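Local coordinates for nuclear fusion protein BIK1 (Saccharomyces cerevisiae, PDB 6FC6) that binds microtubules and kinesin and is required for nuclear fusion, chromosome disjunction and nuclear segregation, this part being its CAP-Gly domain with a Bim1 ETF peptide bound, at residues A[23-35]-A[51-63]. Sequence-based numbering, arbitrary orientation.
Sequences QLKYVGPVDTKAG and GSFMGKKYFQTEY
Y58 meets Y26 in a T-shaped stack, its CD2 edge directed at one face of the Y26 ring, with centroids 5.3 Å apart and planes at 75°. Beyond the stack, the Y58 hydroxyl reaches the turn of 30-33: the backbone N of D31 donates to Y58 OH at 3.0 Å, nearly straight at 165°. With an alanine here in place of Y58, the D31 N-H is likely to lose its acceptor and Y26 the edge-on ring over one face. V30 CG1 sits between F53 and Y58, 3.7 Å from F53 CD2. F53, with CG anti to its backbone N (chi1 -180°), extends toward the turn and receives T32 OG1 at its edge. At the other end, K25 NZ donates to Q60 O over 3.0 Å from above the carbonyl plane, while K25 CB meets F59 CD2. Second-shell bonds position these groups: Y26 OH donates to P29 O at 2.5 Å, and G51 O accepts from the backbone N of both Y58 and F59. F69 adds another edge-to-face partner for Y58. Toward the bound peptide, K33 makes a cation-pi contact, F53 meets an aromatic ring and V30 packs on an aromatic side chain, making this loop-lined surface part of the peptide-binding groove of a CAP-Gly domain.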
loop_
_atom_site.group_PDB
_atom_site.type_symbol
_atom_site.label_atom_id
_atom_site.label_comp_id
_atom_site.label_asym_id
_atom_site.label_seq_id
_atom_site.Cartn_x
_atom_site.Cartn_y
_atom_site.Cartn_z
ATOM N N GLN A 23 -1.884 -1.672 7.113
ATOM C CA GLN A 23 -1.092 -2.865 6.912
ATOM C C GLN A 23 -0.532 -2.872 5.463
ATOM O O GLN A 23 -1.273 -2.747 4.502
ATOM C CB GLN A 23 -1.911 -4.114 7.166
ATOM C CG GLN A 23 -1.039 -5.357 7.253
ATOM C CD GLN A 23 -1.815 -6.624 7.461
ATOM O OE1 GLN A 23 -2.950 -6.691 7.124
ATOM N NE2 GLN A 23 -1.182 -7.622 8.042
ATOM N N LEU A 24 0.774 -3.049 5.336
ATOM C CA LEU A 24 1.413 -3.114 4.025
ATOM C C LEU A 24 1.065 -4.473 3.362
ATOM O O LEU A 24 1.355 -5.528 3.899
ATOM C CB LEU A 24 2.902 -2.944 4.170
ATOM C CG LEU A 24 3.674 -3.052 2.821
ATOM C CD1 LEU A 24 3.332 -1.839 1.975
ATOM C CD2 LEU A 24 5.196 -3.124 3.053
ATOM N N LYS A 25 0.457 -4.421 2.202
ATOM C CA LYS A 25 0.056 -5.649 1.511
ATOM C C LYS A 25 0.687 -5.905 0.129
ATOM O O LYS A 25 0.541 -7.000 -0.404
ATOM C CB LYS A 25 -1.465 -5.738 1.449
ATOM C CG LYS A 25 -2.013 -5.603 2.860
ATOM C CD LYS A 25 -3.333 -6.238 3.075
ATOM C CE LYS A 25 -3.153 -7.614 3.613
ATOM N NZ LYS A 25 -4.478 -8.230 3.596
ATOM N N TYR A 26 1.274 -4.882 -0.464
ATOM C CA TYR A 26 1.802 -4.997 -1.817
ATOM C C TYR A 26 2.850 -3.957 -1.997
ATOM O O TYR A 26 2.683 -2.811 -1.480
ATOM C CB TYR A 26 0.695 -4.750 -2.865
ATOM C CG TYR A 26 1.211 -4.705 -4.271
ATOM C CD1 TYR A 26 1.586 -5.886 -4.967
ATOM C CD2 TYR A 26 1.338 -3.534 -4.912
ATOM C CE1 TYR A 26 2.069 -5.809 -6.246
ATOM C CE2 TYR A 26 1.821 -3.477 -6.214
ATOM C CZ TYR A 26 2.177 -4.628 -6.860
ATOM O OH TYR A 26 2.638 -4.497 -8.188
ATOM N N VAL A 27 3.928 -4.310 -2.716
ATOM C CA VAL A 27 4.877 -3.319 -3.120
ATOM C C VAL A 27 5.236 -3.556 -4.578
ATOM O O VAL A 27 5.666 -4.616 -4.931
ATOM C CB VAL A 27 6.154 -3.387 -2.215
ATOM C CG1 VAL A 27 7.175 -2.407 -2.774
ATOM C CG2 VAL A 27 5.820 -2.998 -0.786
ATOM N N GLY A 28 5.085 -2.558 -5.418
ATOM C CA GLY A 28 5.412 -2.736 -6.807
ATOM C C GLY A 28 4.783 -1.746 -7.714
ATOM O O GLY A 28 4.181 -0.807 -7.277
ATOM N N PRO A 29 4.934 -1.953 -9.037
ATOM C CA PRO A 29 4.287 -1.106 -9.995
ATOM C C PRO A 29 2.759 -1.398 -10.061
ATOM O O PRO A 29 2.319 -2.466 -9.628
ATOM C CB PRO A 29 4.928 -1.541 -11.307
ATOM C CG PRO A 29 5.343 -2.968 -11.081
ATOM C CD PRO A 29 5.516 -3.169 -9.643
ATOM N N VAL A 30 2.037 -0.456 -10.619
ATOM C CA VAL A 30 0.614 -0.577 -10.872
ATOM C C VAL A 30 0.399 -0.260 -12.315
ATOM O O VAL A 30 0.819 0.810 -12.767
ATOM C CB VAL A 30 -0.219 0.343 -9.951
ATOM C CG1 VAL A 30 -1.693 0.233 -10.308
ATOM C CG2 VAL A 30 0.014 -0.076 -8.489
ATOM N N ASP A 31 -0.296 -1.154 -13.024
ATOM C CA ASP A 31 -0.567 -0.960 -14.469
ATOM C C ASP A 31 -1.155 0.392 -14.746
ATOM O O ASP A 31 -2.072 0.862 -14.077
ATOM C CB ASP A 31 -1.377 -2.134 -15.057
ATOM C CG ASP A 31 -0.624 -3.532 -14.914
ATOM O OD1 ASP A 31 0.595 -3.593 -14.560
ATOM O OD2 ASP A 31 -1.246 -4.612 -15.142
ATOM N N THR A 32 -0.542 1.079 -15.726
ATOM C CA THR A 32 -0.948 2.444 -16.169
ATOM C C THR A 32 -0.558 3.641 -15.293
ATOM O O THR A 32 -0.946 4.788 -15.580
ATOM C CB THR A 32 -2.448 2.570 -16.524
ATOM O OG1 THR A 32 -3.224 3.051 -15.397
ATOM C CG2 THR A 32 -2.972 1.237 -17.111
ATOM N N LYS A 33 0.225 3.393 -14.244
ATOM C CA LYS A 33 0.660 4.446 -13.328
ATOM C C LYS A 33 2.158 4.470 -13.362
ATOM O O LYS A 33 2.808 3.480 -13.712
ATOM C CB LYS A 33 0.213 4.143 -11.903
ATOM C CG LYS A 33 -1.281 3.879 -11.767
ATOM C CD LYS A 33 -2.027 5.187 -11.790
ATOM C CE LYS A 33 -3.478 5.020 -11.350
ATOM N NZ LYS A 33 -4.275 6.281 -11.179
ATOM N N ALA A 34 2.726 5.598 -12.971
ATOM C CA ALA A 34 4.223 5.751 -13.022
ATOM C C ALA A 34 4.818 5.456 -11.673
ATOM O O ALA A 34 4.314 5.959 -10.668
ATOM C CB ALA A 34 4.601 7.162 -13.410
ATOM N N GLY A 35 5.870 4.657 -11.625
ATOM C CA GLY A 35 6.632 4.500 -10.356
ATOM C C GLY A 35 6.175 3.322 -9.528
ATOM O O GLY A 35 5.340 2.536 -9.952
ATOM N N GLY A 51 -8.351 -3.307 -3.251
ATOM C CA GLY A 51 -7.146 -3.976 -3.518
ATOM C C GLY A 51 -6.935 -4.374 -4.983
ATOM O O GLY A 51 -5.903 -4.974 -5.324
ATOM N N SER A 52 -7.897 -4.039 -5.845
ATOM C CA SER A 52 -7.796 -4.279 -7.240
ATOM C C SER A 52 -7.738 -2.952 -8.018
ATOM O O SER A 52 -8.113 -1.928 -7.491
ATOM C CB SER A 52 -8.974 -5.130 -7.696
ATOM O OG SER A 52 -10.095 -4.288 -7.904
ATOM N N PHE A 53 -7.196 -2.971 -9.232
ATOM C CA PHE A 53 -7.143 -1.762 -10.064
ATOM C C PHE A 53 -7.234 -2.291 -11.479
ATOM O O PHE A 53 -6.516 -3.211 -11.849
ATOM C CB PHE A 53 -5.856 -0.946 -9.870
ATOM C CG PHE A 53 -5.796 0.296 -10.707
ATOM C CD1 PHE A 53 -6.557 1.390 -10.388
ATOM C CD2 PHE A 53 -5.006 0.340 -11.846
ATOM C CE1 PHE A 53 -6.588 2.505 -11.210
ATOM C CE2 PHE A 53 -4.993 1.464 -12.647
ATOM C CZ PHE A 53 -5.806 2.531 -12.342
ATOM N N MET A 54 -8.105 -1.676 -12.263
ATOM C CA MET A 54 -8.352 -2.093 -13.679
ATOM C C MET A 54 -8.663 -3.541 -13.843
ATOM O O MET A 54 -8.164 -4.173 -14.744
ATOM C CB MET A 54 -7.153 -1.763 -14.562
ATOM C CG MET A 54 -7.174 -0.348 -15.071
ATOM S SD MET A 54 -6.607 -0.310 -16.759
ATOM C CE MET A 54 -5.100 -1.276 -16.713
ATOM N N GLY A 55 -9.440 -4.099 -12.939
ATOM C CA GLY A 55 -9.757 -5.496 -13.031
ATOM C C GLY A 55 -8.704 -6.476 -12.565
ATOM O O GLY A 55 -9.023 -7.672 -12.512
ATOM N N LYS A 56 -7.503 -6.020 -12.181
ATOM C CA LYS A 56 -6.524 -6.931 -11.601
ATOM C C LYS A 56 -6.426 -6.828 -10.086
ATOM O O LYS A 56 -6.395 -5.747 -9.554
ATOM C CB LYS A 56 -5.215 -6.579 -12.191
ATOM C CG LYS A 56 -4.056 -7.439 -11.740
ATOM C CD LYS A 56 -2.721 -6.909 -12.301
ATOM C CE LYS A 56 -1.626 -7.979 -12.234
ATOM N NZ LYS A 56 -0.292 -7.368 -12.497
ATOM N N LYS A 57 -6.319 -7.973 -9.417
ATOM C CA LYS A 57 -6.132 -7.992 -7.966
ATOM C C LYS A 57 -4.671 -7.801 -7.623
ATOM O O LYS A 57 -3.836 -8.595 -8.095
ATOM C CB LYS A 57 -6.589 -9.316 -7.404
ATOM C CG LYS A 57 -8.049 -9.568 -7.652
ATOM C CD LYS A 57 -8.710 -10.393 -6.572
ATOM C CE LYS A 57 -8.370 -11.840 -6.680
ATOM N NZ LYS A 57 -9.208 -12.532 -5.640
ATOM N N TYR A 58 -4.372 -6.780 -6.831
ATOM C CA TYR A 58 -3.056 -6.571 -6.274
ATOM C C TYR A 58 -2.928 -7.128 -4.867
ATOM O O TYR A 58 -1.891 -7.685 -4.498
ATOM C CB TYR A 58 -2.719 -5.078 -6.333
ATOM C CG TYR A 58 -2.492 -4.586 -7.751
ATOM C CD1 TYR A 58 -3.527 -4.240 -8.579
ATOM C CD2 TYR A 58 -1.205 -4.499 -8.266
ATOM C CE1 TYR A 58 -3.305 -3.843 -9.876
ATOM C CE2 TYR A 58 -0.974 -4.136 -9.580
ATOM C CZ TYR A 58 -2.024 -3.786 -10.374
ATOM O OH TYR A 58 -1.794 -3.362 -11.673
ATOM N N PHE A 59 -3.960 -6.925 -4.053
ATOM C CA PHE A 59 -3.988 -7.462 -2.708
ATOM C C PHE A 59 -5.415 -7.541 -2.165
ATOM O O PHE A 59 -6.342 -7.058 -2.750
ATOM C CB PHE A 59 -3.152 -6.596 -1.769
ATOM C CG PHE A 59 -3.601 -5.137 -1.715
ATOM C CD1 PHE A 59 -3.103 -4.220 -2.610
ATOM C CD2 PHE A 59 -4.332 -4.691 -0.675
ATOM C CE1 PHE A 59 -3.416 -2.901 -2.540
ATOM C CE2 PHE A 59 -4.675 -3.352 -0.580
ATOM C CZ PHE A 59 -4.222 -2.440 -1.515
ATOM N N GLN A 60 -5.516 -8.100 -0.999
ATOM C CA GLN A 60 -6.788 -8.288 -0.337
ATOM C C GLN A 60 -7.032 -7.169 0.713
ATOM O O GLN A 60 -6.125 -6.811 1.474
ATOM C CB GLN A 60 -6.762 -9.628 0.398
ATOM C CG GLN A 60 -8.099 -10.003 0.985
ATOM C CD GLN A 60 -8.089 -11.400 1.524
ATOM O OE1 GLN A 60 -7.044 -11.963 1.822
ATOM N NE2 GLN A 60 -9.268 -11.992 1.621
ATOM N N THR A 61 -8.255 -6.677 0.736
ATOM C CA THR A 61 -8.616 -5.668 1.768
ATOM C C THR A 61 -9.751 -6.258 2.636
ATOM O O THR A 61 -10.572 -7.065 2.153
ATOM C CB THR A 61 -9.073 -4.340 1.157
ATOM O OG1 THR A 61 -10.294 -4.559 0.458
ATOM C CG2 THR A 61 -8.067 -3.813 0.246
ATOM N N GLU A 62 -9.805 -5.807 3.855
ATOM C CA GLU A 62 -10.844 -6.206 4.788
ATOM C C GLU A 62 -12.219 -5.657 4.384
ATOM O O GLU A 62 -13.212 -6.342 4.502
ATOM C CB GLU A 62 -10.446 -5.689 6.180
ATOM C CG GLU A 62 -11.083 -6.442 7.350
ATOM C CD GLU A 62 -10.738 -7.964 7.291
ATOM O OE1 GLU A 62 -9.602 -8.298 6.873
ATOM O OE2 GLU A 62 -11.615 -8.816 7.541
ATOM N N TYR A 63 -12.248 -4.435 3.894
ATOM C CA TYR A 63 -13.452 -3.733 3.496
ATOM C C TYR A 63 -13.399 -3.169 2.083
ATOM O O TYR A 63 -12.323 -3.069 1.517
ATOM C CB TYR A 63 -13.789 -2.593 4.505
ATOM C CG TYR A 63 -13.807 -3.097 5.946
ATOM C CD1 TYR A 63 -14.836 -3.949 6.388
ATOM C CD2 TYR A 63 -12.777 -2.772 6.810
ATOM C CE1 TYR A 63 -14.883 -4.402 7.689
ATOM C CE2 TYR A 63 -12.763 -3.233 8.142
ATOM C CZ TYR A 63 -13.805 -4.062 8.554
ATOM O OH TYR A 63 -13.798 -4.527 9.797
#